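Local atomic coordinates of Spermidine/putrescine ABC transporter, periplasmic binding protein (Treponema pallidum, PDB entry 2V84), a protein that probably binds polyamines such as spermidine and putrescine as the substrate-binding lipoprotein of an ABC transporter. Residues 67-72 against 88-93; 134-139 against 148-153; 158-163 against 221-226. One frame throughout, in Å; residues are numbered along the deposited sequence. Where two conformers were deposited one is given.

Contact 1: residues 67-72 against 88-93; sequences LSIGAS and KRKHLL
The C-terminal end of helix 81-89, closed by a Schellman motif, turns Leu92 inward against Leu67 and Ile69, where the chain leaves helix 60-67 for strand 76-77. Both helices belong to the lobe built on the parallel sheet 51-57, 26-32 and 76-77, whose 2-1-3 strand order is familiar from periplasmic binding proteins of the second structural class. His91 adopts a positive phi of 61°, and its backbone N reaches back to Lys88 O at 3.0 Å. This reversal ends the helix and delivers Leu92 to the loop; the backbone of Leu92 then pairs with Lys264, next to the short antiparallel pairing of strands 93-94 and 262-263. Leu92 is the centre of the contact. In one of two modelled Leu67 conformers, Leu92 CG lies 3.5 Å from Leu67 O, and the methyl Leu92 CD2 stands 3.7 Å from that same oxygen. The other methyl, Leu92 CD1, meets Ile69 CD1 at 4.0 Å, the two side chains crossing at about a right angle. In Ile69, chi1 (-60°) sets CG1 opposite the carbonyl carbon and chi2 (69°) then turns CD1 toward Leu92. There Ile69 CD1 also approaches the aliphatic part of a lysine, 4.4 Å from Lys90 CD. The peptide bond from Ile69 to Gly70 is modelled cis, at the turn of the loop. Met87 and Phe64 pack on Leu92 as well, so both helices contribute to its surroundings, while Ser68 OG, just past helix 60-67, bonds back to Phe64 O in its last turn. Across the two segments the contact is van der Waals in kind: methyl against methyl and a branched carbon against a carbonyl oxygen, a join that depends on shape and the burial of Leu92 and has little directional chemistry of its own.

Contact 2: residues 134-139 against 148-153; sequences IAVNKK and WSIFSR
The Trp148 indole has Ile134 CD1 over one face, 4.1 Å from the centroid of the six-membered ring and 27° off its normal, a CH-pi contact displaced toward the rim. Trp148 also packs edge-to-face with the His225 ring, and its NE1 bonds to Ser253 OG. On the Phe151 ring one face carries Ile150 CG2 from its own segment, whereas Ile134 CD1 comes in obliquely, 3.9 Å from Phe151 CE2. The same Ile134 methyl touches Ile150 CG2 at 3.9 Å. It gets there because the isoleucine extends CG1 and then CD1 away from strand 125-137 (chi2 163°), into the group formed by Trp148, Ile150 and Phe151. One strand repeat further on, Val136 CG2 rests 3.8 Å from Ile150 CD1. The three partners are gathered by a 3-10 turn, in which Phe151 N bonds to Trp148 O at 3.1 Å. Ser149 O accepts twice, from Ser152 N and, in the carbonyl plane on a lone pair, from Ser152 OG at 2.8 Å. Polar bonds thus shape the turn, while buried hydrocarbon and aromatic surface joins it to the strand; Ile134 covers one face of the buried Trp148 indole, whose side chain lies about 6 Å from that of Glu168, a residue predicted to bind spermidine.

Contact 3: residues 158-163 against 221-226; sequences YRMSMM and FVVAHG
His225 turns its imidazole opposite its backbone N (chi1 -175°), which brings ND1 to the backbone N of Met163, and a bend at chi3 (-74°) folds Met163 CE over the ring in one of two modelled conformers. Met163 N bonds to His225 ND1 at 3.2 Å, nearly straight but tilted out of the ring plane; in that conformer Met163 CE lies 3.7 Å from the His225 ring centroid, a CH-pi contact. Glu168, predicted to bind spermidine, touches both side chains. The backbones form neighbouring parallel strands, 160-162 and 223-226, in the mixed sheet of this lobe, with strand 204-207 on the far side of 160-162. Val222 N binds Arg159 O at 2.7 Å, His225 N binds Ser161 O at 3.1 Å, and the Ser161 N to Val223 O bond is weak. On one face Met160 CG packs alongside Val223 CB. On the other, Ser161 OG sits 3.3 Å from Phe221 CD2 and donates to a water at 2.6 Å, which in turn donates to His225 O. Toward the start of the pairing, Val222 CG2 lies over the Arg159 guanidinium.

Contacts 2 and 3 are adjoining parts of one lobe, their centres about 8 Å apart. Strand 125-137 runs antiparallel to 223-226, with probable hydrogen bonds from Asn137 N to Val222 O (2.8 Å) and from Ala135 N to Ala224 O (2.9 Å). Ile134 CG2 lies 3.5 Å from Val223 CG1, so Val223 of contact 3 also packs against contact 2. Both approach the predicted spermidine site: the side chain of Met163 in contact 3, in one of two modelled conformers, comes within about 3 Å of that of Glu168. Contact 1 lies across the chain's centre, about 40 Å from contact 2 and about 36 Å from contact 3 between centres, away from that site.

Contact 1: residues 67-72 against 88-93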
# COMPACT_ATOMS: atom_id res chain seq x y z
N LEU A 67 -10.61 10.53 -12.10
CA LEU A 67 -10.39 9.79 -13.34
C LEU A 67 -11.65 9.08 -13.85
O LEU A 67 -11.62 8.41 -14.89
CB LEU A 67 -9.24 8.80 -13.16
CG LEU A 67 -7.83 9.38 -13.32
CD1 LEU A 67 -7.46 10.38 -12.23
CD2 LEU A 67 -6.82 8.25 -13.35
N SER A 68 -12.75 9.26 -13.13
CA SER A 68 -14.06 8.72 -13.52
C SER A 68 -14.44 9.16 -14.93
O SER A 68 -14.00 10.21 -15.41
CB SER A 68 -15.16 9.20 -12.55
OG SER A 68 -14.86 8.81 -11.23
N ILE A 69 -15.26 8.34 -15.58
CA ILE A 69 -15.81 8.67 -16.89
C ILE A 69 -15.93 10.20 -17.05
O ILE A 69 -16.80 10.84 -16.43
CB ILE A 69 -17.18 7.92 -17.14
CG1 ILE A 69 -17.00 6.39 -17.07
CG2 ILE A 69 -17.82 8.33 -18.48
CD1 ILE A 69 -16.67 5.80 -15.66
N GLY A 70 -15.06 10.78 -17.87
CA GLY A 70 -14.18 10.01 -18.74
C GLY A 70 -12.68 10.30 -18.68
O GLY A 70 -11.87 9.39 -18.87
N ALA A 71 -12.32 11.56 -18.46
CA ALA A 71 -10.91 11.98 -18.59
C ALA A 71 -10.51 13.16 -17.71
O ALA A 71 -10.96 14.30 -17.90
CB ALA A 71 -10.54 12.22 -20.05
N SER A 72 -9.64 12.86 -16.75
CA SER A 72 -8.87 13.85 -15.99
C SER A 72 -7.82 14.42 -16.93
O SER A 72 -7.71 13.99 -18.07
CB SER A 72 -8.13 13.11 -14.88
OG SER A 72 -7.17 12.25 -15.47
N LYS A 88 -9.41 -1.10 -15.43
CA LYS A 88 -9.35 -1.82 -16.71
C LYS A 88 -10.75 -2.18 -17.24
O LYS A 88 -11.06 -1.98 -18.42
CB LYS A 88 -8.48 -3.07 -16.59
CG LYS A 88 -7.02 -2.84 -16.96
CD LYS A 88 -6.18 -4.06 -16.66
CE LYS A 88 -6.28 -5.11 -17.74
NZ LYS A 88 -5.16 -6.08 -17.61
N ARG A 89 -11.61 -2.71 -16.36
CA ARG A 89 -12.94 -3.15 -16.79
C ARG A 89 -13.86 -1.98 -17.16
O ARG A 89 -14.75 -2.11 -18.02
CB ARG A 89 -13.59 -4.03 -15.73
CG ARG A 89 -12.77 -5.26 -15.35
CD ARG A 89 -13.65 -6.26 -14.65
NE ARG A 89 -14.31 -5.67 -13.49
CZ ARG A 89 -14.05 -6.05 -12.26
NH1 ARG A 89 -13.17 -7.02 -12.05
NH2 ARG A 89 -14.67 -5.48 -11.23
N LYS A 90 -13.64 -0.85 -16.49
CA LYS A 90 -14.34 0.39 -16.76
C LYS A 90 -13.69 1.18 -17.89
O LYS A 90 -14.15 2.26 -18.24
CB LYS A 90 -14.38 1.26 -15.50
CG LYS A 90 -15.37 0.79 -14.45
CD LYS A 90 -15.92 1.97 -13.64
CE LYS A 90 -17.12 1.56 -12.80
NZ LYS A 90 -18.08 2.68 -12.58
N HIS A 91 -12.60 0.63 -18.45
CA HIS A 91 -11.90 1.20 -19.61
C HIS A 91 -11.33 2.59 -19.36
O HIS A 91 -11.42 3.46 -20.22
CB HIS A 91 -12.80 1.20 -20.84
CG HIS A 91 -13.42 -0.12 -21.12
ND1 HIS A 91 -12.71 -1.17 -21.68
CD2 HIS A 91 -14.68 -0.58 -20.93
CE1 HIS A 91 -13.52 -2.21 -21.83
NE2 HIS A 91 -14.72 -1.88 -21.38
N LEU A 92 -10.74 2.77 -18.18
CA LEU A 92 -10.26 4.08 -17.76
C LEU A 92 -8.78 4.34 -18.02
O LEU A 92 -8.30 5.47 -17.80
CB LEU A 92 -10.56 4.29 -16.27
CG LEU A 92 -11.78 5.11 -15.89
CD1 LEU A 92 -12.95 4.93 -16.84
CD2 LEU A 92 -12.18 4.77 -14.46
N LEU A 93 -8.08 3.32 -18.52
CA LEU A 93 -6.63 3.32 -18.62
C LEU A 93 -6.17 3.09 -20.05
O LEU A 93 -6.86 2.41 -20.83
CB LEU A 93 -6.03 2.24 -17.71
CG LEU A 93 -6.37 2.36 -16.21
CD1 LEU A 93 -5.70 1.25 -15.41
CD2 LEU A 93 -5.97 3.74 -15.68

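Contact 2: residues 134-139 against 148-153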
# COMPACT_ATOMS: atom_id res chain seq x y z
N ILE A 134 1.95 -4.44 12.02
CA ILE A 134 1.64 -4.02 13.39
C ILE A 134 2.92 -3.53 14.03
O ILE A 134 3.95 -4.19 13.92
CB ILE A 134 1.07 -5.22 14.23
CG1 ILE A 134 -0.14 -5.86 13.53
CG2 ILE A 134 0.72 -4.78 15.67
CD1 ILE A 134 -0.50 -7.25 14.05
N ALA A 135 2.83 -2.39 14.70
CA ALA A 135 3.91 -1.87 15.53
C ALA A 135 3.56 -2.11 16.99
O ALA A 135 2.45 -1.85 17.42
CB ALA A 135 4.11 -0.39 15.26
N VAL A 136 4.53 -2.60 17.77
CA VAL A 136 4.29 -2.84 19.18
C VAL A 136 5.35 -2.04 19.92
O VAL A 136 6.50 -2.08 19.53
CB VAL A 136 4.43 -4.31 19.58
CG1 VAL A 136 4.32 -4.45 21.08
CG2 VAL A 136 3.33 -5.15 18.92
N ASN A 137 4.93 -1.32 20.96
CA ASN A 137 5.84 -0.64 21.87
C ASN A 137 6.31 -1.68 22.90
O ASN A 137 5.55 -2.07 23.80
CB ASN A 137 5.12 0.56 22.53
CG ASN A 137 5.99 1.29 23.54
OD1 ASN A 137 6.90 0.71 24.10
ND2 ASN A 137 5.69 2.57 23.78
N LYS A 138 7.55 -2.15 22.72
CA LYS A 138 8.13 -3.28 23.46
C LYS A 138 8.40 -2.99 24.92
O LYS A 138 8.51 -3.91 25.74
CB LYS A 138 9.47 -3.69 22.83
CG LYS A 138 9.40 -4.32 21.46
CD LYS A 138 10.72 -5.03 21.12
CE LYS A 138 11.84 -4.06 20.77
NZ LYS A 138 13.07 -4.76 20.28
N LYS A 139 8.57 -1.71 25.26
CA LYS A 139 8.72 -1.36 26.67
C LYS A 139 7.36 -1.36 27.39
O LYS A 139 7.29 -1.67 28.57
CB LYS A 139 9.52 -0.04 26.88
CG LYS A 139 8.82 1.25 26.48
CD LYS A 139 9.80 2.44 26.43
CE LYS A 139 9.40 3.42 25.30
NZ LYS A 139 10.22 4.67 25.32
N TRP A 148 -2.27 -11.17 14.43
CA TRP A 148 -3.42 -10.24 14.45
C TRP A 148 -4.24 -10.34 15.73
O TRP A 148 -4.97 -9.41 16.07
CB TRP A 148 -4.33 -10.49 13.24
CG TRP A 148 -3.63 -10.19 11.94
CD1 TRP A 148 -3.15 -11.09 11.05
CD2 TRP A 148 -3.28 -8.89 11.42
NE1 TRP A 148 -2.52 -10.44 10.01
CE2 TRP A 148 -2.59 -9.09 10.21
CE3 TRP A 148 -3.50 -7.58 11.87
CZ2 TRP A 148 -2.10 -8.03 9.43
CZ3 TRP A 148 -3.01 -6.52 11.10
CH2 TRP A 148 -2.33 -6.75 9.88
N SER A 149 -4.20 -11.49 16.39
CA SER A 149 -4.99 -11.68 17.58
C SER A 149 -4.50 -10.77 18.70
O SER A 149 -5.08 -10.75 19.78
CB SER A 149 -4.98 -13.14 18.01
OG SER A 149 -5.83 -13.89 17.14
N ILE A 150 -3.44 -10.01 18.44
CA ILE A 150 -2.95 -9.04 19.44
C ILE A 150 -4.06 -8.00 19.71
O ILE A 150 -4.15 -7.42 20.79
CB ILE A 150 -1.64 -8.35 18.99
CG1 ILE A 150 -1.02 -7.57 20.17
CG2 ILE A 150 -1.86 -7.46 17.74
CD1 ILE A 150 0.48 -7.34 20.03
N PHE A 151 -4.93 -7.80 18.73
CA PHE A 151 -6.02 -6.85 18.90
C PHE A 151 -7.18 -7.34 19.77
O PHE A 151 -8.06 -6.57 20.13
CB PHE A 151 -6.47 -6.31 17.53
CG PHE A 151 -5.40 -5.51 16.84
CD1 PHE A 151 -5.06 -4.25 17.32
CD2 PHE A 151 -4.73 -6.02 15.71
CE1 PHE A 151 -4.07 -3.49 16.70
CE2 PHE A 151 -3.74 -5.29 15.09
CZ PHE A 151 -3.40 -4.01 15.59
N SER A 152 -7.14 -8.62 20.16
CA SER A 152 -8.14 -9.14 21.08
C SER A 152 -7.66 -9.09 22.55
O SER A 152 -8.35 -9.58 23.44
CB SER A 152 -8.53 -10.56 20.67
OG SER A 152 -7.50 -11.43 21.06
N ARG A 153 -6.49 -8.48 22.78
CA ARG A 153 -5.93 -8.38 24.13
C ARG A 153 -6.64 -7.33 24.97
O ARG A 153 -6.45 -6.15 24.77
CB ARG A 153 -4.44 -8.05 24.08
CG ARG A 153 -3.65 -9.24 23.65
CD ARG A 153 -2.19 -9.09 23.85
NE ARG A 153 -1.76 -8.75 25.22
CZ ARG A 153 -0.48 -8.72 25.54
NH1 ARG A 153 0.42 -9.05 24.63
NH2 ARG A 153 -0.08 -8.39 26.76

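Contact 3: residues 158-163 against 221-226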
# COMPACT_ATOMS: atom_id res chain seq x y z
N TYR A 158 -8.24 0.07 24.71
CA TYR A 158 -8.18 1.54 24.59
C TYR A 158 -6.75 2.07 24.55
O TYR A 158 -6.48 3.21 24.94
CB TYR A 158 -9.02 2.23 25.69
CG TYR A 158 -10.31 1.49 26.00
CD1 TYR A 158 -11.29 1.30 25.01
CD2 TYR A 158 -10.55 0.96 27.28
CE1 TYR A 158 -12.48 0.61 25.29
CE2 TYR A 158 -11.72 0.27 27.57
CZ TYR A 158 -12.68 0.11 26.58
OH TYR A 158 -13.84 -0.58 26.89
N ARG A 159 -5.83 1.23 24.10
CA ARG A 159 -4.46 1.66 23.84
C ARG A 159 -4.00 1.08 22.52
O ARG A 159 -2.81 0.94 22.28
CB ARG A 159 -3.52 1.25 24.99
CG ARG A 159 -3.86 1.91 26.32
CD ARG A 159 -2.71 1.77 27.33
NE ARG A 159 -2.55 0.40 27.79
CZ ARG A 159 -1.42 -0.10 28.28
NH1 ARG A 159 -0.32 0.65 28.37
NH2 ARG A 159 -1.38 -1.37 28.67
N MET A 160 -4.96 0.73 21.66
CA MET A 160 -4.68 0.17 20.34
C MET A 160 -5.54 0.84 19.29
O MET A 160 -6.61 1.37 19.59
CB MET A 160 -4.96 -1.34 20.35
CG MET A 160 -4.10 -2.10 21.39
SD MET A 160 -4.17 -3.89 21.17
CE MET A 160 -5.84 -4.24 21.72
N SER A 161 -5.07 0.82 18.04
CA SER A 161 -5.88 1.19 16.89
C SER A 161 -5.68 0.20 15.76
O SER A 161 -4.65 -0.51 15.68
CB SER A 161 -5.54 2.61 16.40
OG SER A 161 -4.23 2.69 15.82
N MET A 162 -6.69 0.11 14.89
CA MET A 162 -6.55 -0.56 13.63
C MET A 162 -6.79 0.48 12.56
O MET A 162 -7.29 1.58 12.84
CB MET A 162 -7.51 -1.76 13.50
CG MET A 162 -7.13 -2.93 14.46
SD MET A 162 -8.07 -4.41 14.10
CE MET A 162 -7.15 -5.03 12.71
N MET A 163 -6.43 0.14 11.32
CA MET A 163 -6.53 1.11 10.22
C MET A 163 -7.97 1.35 9.78
O MET A 163 -8.80 0.45 9.86
CB MET A 163 -5.67 0.67 9.04
CG MET A 163 -4.18 0.84 9.29
SD MET A 163 -3.23 0.93 7.75
CE MET A 163 -3.26 -0.77 7.24
N PHE A 221 -1.12 5.03 21.84
CA PHE A 221 -1.38 3.67 21.36
C PHE A 221 -0.11 2.87 21.59
O PHE A 221 0.97 3.34 21.24
CB PHE A 221 -1.71 3.60 19.87
CG PHE A 221 -2.87 4.48 19.42
CD1 PHE A 221 -3.81 4.97 20.32
CD2 PHE A 221 -3.03 4.76 18.07
CE1 PHE A 221 -4.88 5.77 19.86
CE2 PHE A 221 -4.08 5.54 17.61
CZ PHE A 221 -5.01 6.05 18.51
N VAL A 222 -0.23 1.67 22.16
CA VAL A 222 0.97 0.86 22.40
C VAL A 222 1.10 -0.28 21.39
O VAL A 222 2.15 -0.91 21.27
CB VAL A 222 1.10 0.36 23.88
CG1 VAL A 222 1.26 1.54 24.84
CG2 VAL A 222 -0.08 -0.54 24.28
N VAL A 223 0.01 -0.52 20.66
CA VAL A 223 0.00 -1.45 19.54
C VAL A 223 -0.86 -0.78 18.49
O VAL A 223 -1.96 -0.33 18.78
CB VAL A 223 -0.64 -2.80 19.89
CG1 VAL A 223 -0.66 -3.69 18.65
CG2 VAL A 223 0.10 -3.52 21.00
N ALA A 224 -0.36 -0.70 17.26
CA ALA A 224 -1.19 -0.12 16.20
C ALA A 224 -0.97 -0.80 14.87
O ALA A 224 0.13 -1.21 14.55
CB ALA A 224 -0.95 1.40 16.07
N HIS A 225 -2.05 -0.90 14.10
CA HIS A 225 -2.03 -1.40 12.73
C HIS A 225 -1.61 -0.25 11.79
O HIS A 225 -2.13 0.87 11.92
CB HIS A 225 -3.46 -1.84 12.43
CG HIS A 225 -3.66 -2.50 11.10
ND1 HIS A 225 -4.89 -2.54 10.50
CD2 HIS A 225 -2.82 -3.16 10.27
CE1 HIS A 225 -4.81 -3.20 9.36
NE2 HIS A 225 -3.56 -3.59 9.20
N GLY A 226 -0.68 -0.49 10.88
CA GLY A 226 -0.28 0.58 9.96
C GLY A 226 0.97 0.32 9.16
O GLY A 226 1.45 -0.79 9.11
O HOH W 1 -4.02 2.04 13.29